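Putative Zn-dependent Alcohol Dehydrogenase (Rhodobacter sphaeroides, PDB 3IV6) binds S-adenosylmethionine in a Rossmann-like fold and, although named a putative zinc-dependent alcohol dehydrogenase, is probably a methyltransferase. Local coordinates at residues A[148-153]-A[252-257]; A[118-123]-A[215-220]. One frame throughout, in Å; residues are numbered along the deposited sequence.

Interaction 1: A[148-153]-A[252-257]; sequences VKLGFY and MLYQFS
The ring of Tyr254 lies obliquely across Val148, its CD2–CE2 side meeting the CG2 methyl, with Tyr254 CE2 4.0 Å from Val148 CG2. The pair belongs to the mixed sheet of a class I methyltransferase-like Rossmann fold, where strand 251-258 runs antiparallel between strands 143-149 and 237-244. Val148 and Met252 form an antiparallel hydrogen-bonded pair. Val148 N donates to Met252 O (2.8 Å, 162° at the hydrogen) in the carbonyl plane, whereas the return bond from Met252 N to Val148 O (3.1 Å) is more bent, 141° at the hydrogen, and reaches the oxygen from above its carbonyl plane. Just beyond the end of strand 143-149, Leu150 still directs its CB toward the partner strand. Leu150 CD1 rests 3.8 Å from Met252 CB and also nears the Tyr254 hydroxyl, which CD2 meets tip to tip, Leu150 CD2 lying 3.8 Å from Tyr254 OH. Met252 is a selenomethionine, and the bends in its chain bring CE back to Leu150 CD1. Helix 219-226 packs Val222 against Leu150 and Tyr254, and at its start Asp219 OD1 hydrogen-bonds Tyr254 OH, so that the hydroxyl is not left in a wholly apolar setting.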
loop_
_atom_site.group_PDB
_atom_site.type_symbol
_atom_site.label_atom_id
_atom_site.label_comp_id
_atom_site.label_asym_id
_atom_site.label_seq_id
_atom_site.Cartn_x
_atom_site.Cartn_y
_atom_site.Cartn_z
ATOM N N VAL A 148 2.198 1.084 -7.869
ATOM C CA VAL A 148 0.836 1.529 -7.770
ATOM C C VAL A 148 -0.013 0.854 -8.830
ATOM O O VAL A 148 0.357 0.831 -9.976
ATOM C CB VAL A 148 0.738 3.016 -8.002
ATOM C CG1 VAL A 148 -0.701 3.496 -7.668
ATOM C CG2 VAL A 148 1.765 3.734 -7.129
ATOM N N LYS A 149 -1.149 0.290 -8.448
ATOM C CA LYS A 149 -2.092 -0.259 -9.422
ATOM C C LYS A 149 -2.825 0.879 -10.120
ATOM O O LYS A 149 -3.330 1.739 -9.453
ATOM C CB LYS A 149 -3.108 -1.179 -8.740
ATOM C CG LYS A 149 -3.552 -2.303 -9.621
ATOM C CD LYS A 149 -5.027 -2.588 -9.527
ATOM C CE LYS A 149 -5.803 -1.628 -10.400
ATOM N NZ LYS A 149 -5.572 -1.914 -11.851
ATOM N N LEU A 150 -2.917 0.860 -11.449
ATOM C CA LEU A 150 -3.432 2.004 -12.179
ATOM C C LEU A 150 -4.770 1.738 -12.849
ATOM O O LEU A 150 -5.044 0.634 -13.326
ATOM C CB LEU A 150 -2.430 2.511 -13.205
ATOM C CG LEU A 150 -0.991 2.823 -12.761
ATOM C CD1 LEU A 150 -0.109 2.983 -13.984
ATOM C CD2 LEU A 150 -0.894 4.083 -11.895
ATOM N N GLY A 151 -5.601 2.779 -12.849
ATOM C CA GLY A 151 -6.945 2.731 -13.391
ATOM C C GLY A 151 -7.868 2.080 -12.400
ATOM O O GLY A 151 -7.536 1.994 -11.236
ATOM N N PHE A 152 -9.004 1.577 -12.864
ATOM C CA PHE A 152 -10.006 1.003 -11.953
ATOM C C PHE A 152 -9.747 -0.441 -11.624
ATOM O O PHE A 152 -9.199 -1.195 -12.444
ATOM C CB PHE A 152 -11.440 1.138 -12.518
ATOM C CG PHE A 152 -11.921 2.563 -12.619
ATOM C CD1 PHE A 152 -12.087 3.342 -11.473
ATOM C CD2 PHE A 152 -12.201 3.125 -13.850
ATOM C CE1 PHE A 152 -12.513 4.655 -11.573
ATOM C CE2 PHE A 152 -12.622 4.436 -13.944
ATOM C CZ PHE A 152 -12.773 5.199 -12.812
ATOM N N TYR A 153 -10.159 -0.816 -10.418
ATOM C CA TYR A 153 -10.256 -2.219 -10.027
ATOM C C TYR A 153 -11.501 -2.893 -10.661
ATOM O O TYR A 153 -12.442 -2.217 -11.076
ATOM C CB TYR A 153 -10.333 -2.305 -8.515
ATOM C CG TYR A 153 -9.015 -2.088 -7.797
ATOM C CD1 TYR A 153 -8.301 -3.168 -7.295
ATOM C CD2 TYR A 153 -8.488 -0.816 -7.611
ATOM C CE1 TYR A 153 -7.117 -2.992 -6.647
ATOM C CE2 TYR A 153 -7.287 -0.631 -6.961
ATOM C CZ TYR A 153 -6.616 -1.727 -6.481
ATOM O OH TYR A 153 -5.415 -1.590 -5.823
HETATM N N MSE A 252 2.341 -0.118 -12.163
HETATM C CA MSE A 252 3.610 0.557 -12.405
HETATM C C MSE A 252 4.416 0.694 -11.118
HETATM O O MSE A 252 3.893 1.121 -10.089
HETATM C CB MSE A 252 3.373 1.935 -13.025
HETATM C CG MSE A 252 4.645 2.653 -13.449
HETATM SE SE MSE A 252 4.968 2.540 -15.369
HETATM C CE MSE A 252 3.259 3.226 -16.005
ATOM N N LEU A 253 5.693 0.329 -11.184
ATOM C CA LEU A 253 6.602 0.517 -10.060
ATOM C C LEU A 253 7.443 1.777 -10.236
ATOM O O LEU A 253 8.035 1.998 -11.292
ATOM C CB LEU A 253 7.511 -0.703 -9.897
ATOM C CG LEU A 253 8.680 -0.552 -8.921
ATOM C CD1 LEU A 253 8.186 -0.085 -7.560
ATOM C CD2 LEU A 253 9.449 -1.859 -8.797
ATOM N N TYR A 254 7.491 2.600 -9.194
ATOM C CA TYR A 254 8.101 3.930 -9.290
ATOM C C TYR A 254 9.223 4.020 -8.320
ATOM O O TYR A 254 9.013 3.776 -7.127
ATOM C CB TYR A 254 7.123 5.047 -8.894
ATOM C CG TYR A 254 5.944 5.121 -9.783
ATOM C CD1 TYR A 254 5.875 6.079 -10.791
ATOM C CD2 TYR A 254 4.900 4.212 -9.648
ATOM C CE1 TYR A 254 4.787 6.154 -11.635
ATOM C CE2 TYR A 254 3.782 4.269 -10.501
ATOM C CZ TYR A 254 3.738 5.249 -11.503
ATOM O OH TYR A 254 2.680 5.333 -12.374
ATOM N N GLN A 255 10.393 4.409 -8.828
ATOM C CA GLN A 255 11.595 4.567 -8.017
ATOM C C GLN A 255 11.910 6.050 -7.969
ATOM O O GLN A 255 12.052 6.708 -9.001
ATOM C CB GLN A 255 12.747 3.756 -8.614
ATOM C CG GLN A 255 14.116 4.067 -8.020
ATOM C CD GLN A 255 15.177 3.103 -8.511
ATOM O OE1 GLN A 255 14.937 1.903 -8.597
ATOM N NE2 GLN A 255 16.358 3.626 -8.845
ATOM N N PHE A 256 11.976 6.589 -6.764
ATOM C CA PHE A 256 12.180 8.023 -6.584
ATOM C C PHE A 256 12.983 8.363 -5.327
ATOM O O PHE A 256 13.189 7.537 -4.427
ATOM C CB PHE A 256 10.841 8.794 -6.611
ATOM C CG PHE A 256 9.834 8.393 -5.525
ATOM C CD1 PHE A 256 9.697 9.159 -4.359
ATOM C CD2 PHE A 256 9.004 7.278 -5.661
ATOM C CE1 PHE A 256 8.749 8.832 -3.352
ATOM C CE2 PHE A 256 8.071 6.950 -4.648
ATOM C CZ PHE A 256 7.946 7.736 -3.516
ATOM N N SER A 257 13.419 9.604 -5.256
ATOM C CA SER A 257 14.306 10.009 -4.184
ATOM C C SER A 257 14.299 11.521 -4.135
ATOM O O SER A 257 13.728 12.143 -5.036
ATOM C CB SER A 257 15.705 9.531 -4.506
ATOM O OG SER A 257 16.047 10.070 -5.753
#

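Interaction 2: A[118-123]-A[215-220]; sequences RLINRF and TRFDDE. With SAM (S-adenosylmethionine), chain E.
Phe217 points its CB toward residues 118-123, and with CG anti to its own carbonyl carbon (chi1 -58°) the ring is carried against the 3-10 turn of Ile120 to Arg122. The ring's edge at Phe217 CD2 faces Asn121 ND2, a loose 4.4 Å away. Next along the ring, CE2 reaches both the carbonyl oxygen and the CG2 methyl of Ile120; Phe217 CE2 to Ile120 CG2 is 3.7 Å, the two side chains crossing at about a right angle, and CZ touches the same methyl. One ring face carries the Thr215 CG2 methyl near its rim. An alanine in place of Phe217 would probably loosen this packing, losing the ring that meets Ile120, Asn121 and Thr215.

Beside the aromatic contact, Thr215 N donates to Phe123 O (2.9 Å), almost straight at the hydrogen (172°) but from above the carbonyl plane. A water is gripped by four bonds: it donates to the carbonyls of Asn121 and Thr215 and accepts from Asn121 ND2 and Arg216 NH1. Arg122 NH1 and Arg216 NH1 approach to 3.8 Å with their guanidinium planes 83° apart, a like-charge pair whose repulsion is probably offset by Glu214, salt-bridged to both; Arg216 NE has a further partner in Asp156. Asn121 OD1 is bonded to Lys149 N, and Arg122 NH2 to Tyr153 OH.

The loop also lines the cofactor pocket. Phe123 presents its ring edge to the adenine amino group (Phe123 CE1 to SAM N6, 3.6 Å), and Leu119 CD1 packs on the same base at SAM C8. Residues 118-123 link strand 113-117 to helix 125-139, whose Ala128 touches Ile120 and Phe123, while residues 215-220 lead from strand 213-215 into helix 219-226.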
loop_
_atom_site.group_PDB
_atom_site.type_symbol
_atom_site.label_atom_id
_atom_site.label_comp_id
_atom_site.label_asym_id
_atom_site.label_seq_id
_atom_site.Cartn_x
_atom_site.Cartn_y
_atom_site.Cartn_z
ATOM N N ARG A 118 1.726 -1.496 -3.830
ATOM C CA ARG A 118 0.319 -1.129 -3.976
ATOM C C ARG A 118 -0.310 -0.592 -2.681
ATOM O O ARG A 118 -1.526 -0.696 -2.444
ATOM C CB ARG A 118 -0.464 -2.290 -4.569
ATOM C CG ARG A 118 -0.280 -2.412 -6.074
ATOM C CD ARG A 118 -0.892 -3.695 -6.652
ATOM N NE ARG A 118 -0.097 -4.905 -6.463
ATOM C CZ ARG A 118 -0.523 -6.128 -6.811
ATOM N NH1 ARG A 118 -1.722 -6.255 -7.346
ATOM N NH2 ARG A 118 0.224 -7.229 -6.624
ATOM N N LEU A 119 0.529 0.027 -1.864
ATOM C CA LEU A 119 0.114 0.603 -0.595
ATOM C C LEU A 119 -0.556 1.950 -0.839
ATOM O O LEU A 119 -1.425 2.374 -0.110
ATOM C CB LEU A 119 1.350 0.811 0.257
ATOM C CG LEU A 119 1.176 1.705 1.460
ATOM C CD1 LEU A 119 0.169 1.069 2.415
ATOM C CD2 LEU A 119 2.519 1.960 2.121
ATOM N N ILE A 120 -0.141 2.618 -1.899
ATOM C CA ILE A 120 -0.638 3.934 -2.233
ATOM C C ILE A 120 -2.098 3.823 -2.657
ATOM O O ILE A 120 -2.852 4.784 -2.584
ATOM C CB ILE A 120 0.262 4.597 -3.327
ATOM C CG1 ILE A 120 1.529 5.197 -2.707
ATOM C CG2 ILE A 120 -0.468 5.734 -4.075
ATOM C CD1 ILE A 120 2.657 5.213 -3.681
ATOM N N ASN A 121 -2.494 2.629 -3.083
ATOM C CA ASN A 121 -3.846 2.405 -3.550
ATOM C C ASN A 121 -4.795 2.389 -2.325
ATOM O O ASN A 121 -6.015 2.531 -2.457
ATOM C CB ASN A 121 -3.898 1.084 -4.313
ATOM C CG ASN A 121 -3.320 1.186 -5.728
ATOM O OD1 ASN A 121 -2.234 0.661 -6.022
ATOM N ND2 ASN A 121 -4.056 1.846 -6.612
ATOM N N ARG A 122 -4.210 2.221 -1.136
ATOM C CA ARG A 122 -4.950 2.228 0.101
ATOM C C ARG A 122 -5.110 3.623 0.664
ATOM O O ARG A 122 -5.579 3.779 1.801
ATOM C CB ARG A 122 -4.286 1.328 1.153
ATOM C CG ARG A 122 -4.319 -0.174 0.823
ATOM C CD ARG A 122 -5.609 -0.543 0.073
ATOM N NE ARG A 122 -5.280 -1.353 -1.093
ATOM C CZ ARG A 122 -5.795 -1.204 -2.305
ATOM N NH1 ARG A 122 -6.699 -0.284 -2.551
ATOM N NH2 ARG A 122 -5.390 -1.999 -3.275
ATOM N N PHE A 123 -4.738 4.629 -0.132
ATOM C CA PHE A 123 -4.861 6.021 0.276
ATOM C C PHE A 123 -5.822 6.868 -0.547
ATOM O O PHE A 123 -6.158 6.570 -1.701
ATOM C CB PHE A 123 -3.493 6.732 0.280
ATOM C CG PHE A 123 -2.434 6.047 1.112
ATOM C CD1 PHE A 123 -2.749 5.486 2.360
ATOM C CD2 PHE A 123 -1.118 5.992 0.662
ATOM C CE1 PHE A 123 -1.812 4.850 3.125
ATOM C CE2 PHE A 123 -0.135 5.360 1.442
ATOM C CZ PHE A 123 -0.504 4.772 2.696
ATOM N N THR A 215 -8.518 6.493 -3.354
ATOM C CA THR A 215 -8.403 7.201 -4.619
ATOM C C THR A 215 -7.836 6.300 -5.729
ATOM O O THR A 215 -6.972 5.481 -5.468
ATOM C CB THR A 215 -7.509 8.405 -4.419
ATOM O OG1 THR A 215 -8.101 9.260 -3.425
ATOM C CG2 THR A 215 -7.266 9.153 -5.742
ATOM N N ARG A 216 -8.339 6.418 -6.959
ATOM C CA ARG A 216 -7.773 5.627 -8.053
ATOM C C ARG A 216 -6.800 6.501 -8.812
ATOM O O ARG A 216 -7.021 7.700 -8.956
ATOM C CB ARG A 216 -8.819 5.039 -8.999
ATOM C CG ARG A 216 -9.771 3.956 -8.420
ATOM C CD ARG A 216 -9.230 3.243 -7.215
ATOM N NE ARG A 216 -10.108 2.137 -6.796
ATOM C CZ ARG A 216 -9.939 1.420 -5.682
ATOM N NH1 ARG A 216 -8.933 1.681 -4.850
ATOM N NH2 ARG A 216 -10.766 0.440 -5.393
ATOM N N PHE A 217 -5.703 5.901 -9.259
ATOM C CA PHE A 217 -4.660 6.669 -9.917
ATOM C C PHE A 217 -4.423 6.167 -11.315
ATOM O O PHE A 217 -4.502 4.973 -11.573
ATOM C CB PHE A 217 -3.331 6.621 -9.141
ATOM C CG PHE A 217 -3.418 7.133 -7.726
ATOM C CD1 PHE A 217 -3.112 8.456 -7.431
ATOM C CD2 PHE A 217 -3.762 6.275 -6.681
ATOM C CE1 PHE A 217 -3.173 8.944 -6.090
ATOM C CE2 PHE A 217 -3.822 6.732 -5.368
ATOM C CZ PHE A 217 -3.536 8.083 -5.065
ATOM N N ASP A 218 -4.150 7.113 -12.202
ATOM C CA ASP A 218 -3.569 6.864 -13.519
ATOM C C ASP A 218 -2.115 7.254 -13.371
ATOM O O ASP A 218 -1.742 7.886 -12.387
ATOM C CB ASP A 218 -4.185 7.774 -14.595
ATOM C CG ASP A 218 -5.602 7.367 -14.997
ATOM O OD1 ASP A 218 -5.990 6.181 -14.825
ATOM O OD2 ASP A 218 -6.321 8.261 -15.511
ATOM N N ASP A 219 -1.306 6.892 -14.357
ATOM C CA ASP A 219 0.081 7.286 -14.379
ATOM C C ASP A 219 0.237 8.788 -14.177
ATOM O O ASP A 219 1.056 9.219 -13.384
ATOM C CB ASP A 219 0.732 6.844 -15.685
ATOM C CG ASP A 219 2.205 7.239 -15.770
ATOM O OD1 ASP A 219 3.018 6.810 -14.901
ATOM O OD2 ASP A 219 2.538 7.995 -16.719
ATOM N N GLU A 220 -0.558 9.595 -14.860
ATOM C CA GLU A 220 -0.495 11.043 -14.635
ATOM C C GLU A 220 -0.829 11.420 -13.208
ATOM O O GLU A 220 -0.366 12.446 -12.701
ATOM C CB GLU A 220 -1.390 11.830 -15.607
ATOM C CG GLU A 220 -0.804 12.010 -17.046
ATOM C CD GLU A 220 0.601 12.691 -17.091
ATOM O OE1 GLU A 220 0.742 13.825 -16.573
ATOM O OE2 GLU A 220 1.557 12.102 -17.662
HETATM N N SAM E . -1.294 -5.808 0.797
HETATM C CA SAM E . -0.920 -5.719 -0.603
HETATM C C SAM E . 0.409 -6.396 -0.857
HETATM O O SAM E . 1.083 -6.933 0.033
HETATM O OXT SAM E . 0.779 -6.410 -2.009
HETATM C CB SAM E . -0.944 -4.276 -1.093
HETATM C CG SAM E . -1.599 -3.263 -0.145
HETATM S SD SAM E . -0.582 -2.639 1.232
HETATM C CE SAM E . 0.937 -3.627 1.120
HETATM C "C5'" SAM E . -1.487 -3.208 2.715
HETATM C "C4'" SAM E . -0.707 -3.396 4.011
HETATM O "O4'" SAM E . -0.209 -2.145 4.454
HETATM C "C3'" SAM E . -1.569 -3.910 5.150
HETATM O "O3'" SAM E . -0.759 -4.776 5.911
HETATM C "C2'" SAM E . -1.858 -2.689 5.999
HETATM O "O2'" SAM E . -1.930 -3.010 7.372
HETATM C "C1'" SAM E . -0.660 -1.794 5.741
HETATM N N9 SAM E . -1.032 -0.373 5.753
HETATM C C8 SAM E . -2.098 0.191 5.101
HETATM N N7 SAM E . -2.122 1.523 5.376
HETATM C C5 SAM E . -1.082 1.833 6.199
HETATM C C6 SAM E . -0.647 3.041 6.776
HETATM N N6 SAM E . -1.278 4.202 6.582
HETATM N N1 SAM E . 0.456 3.013 7.593
HETATM C C2 SAM E . 1.096 1.804 7.836
HETATM N N3 SAM E . 0.691 0.621 7.267
HETATM C C4 SAM E . -0.392 0.633 6.455
HETATM O O HOH W 1 -6.582 2.976 -5.452
#

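Both contacts are buried, and their centres lie 7 Å apart. Interaction 1 sits within the main sheet, joining neighbouring strands by backbone pairing and apolar packing, away from the cofactor. Interaction 2 joins two connecting segments and is more polar and charged, and one of its segments borders S-adenosylmethionine. Residues 148-153 and 118-123 are stitched together directly by two probable hydrogen bonds, Asn121 OD1 with Lys149 N (2.7 Å) and Tyr153 OH with Arg122 NH2 (2.6 Å). Tyr153 also packs on the Arg216 guanidinium, so the turn after strand 143-149 meets both segments of interaction 2. Helix 219-226, entered from residues 215-220, lies against the side chains of interaction 1.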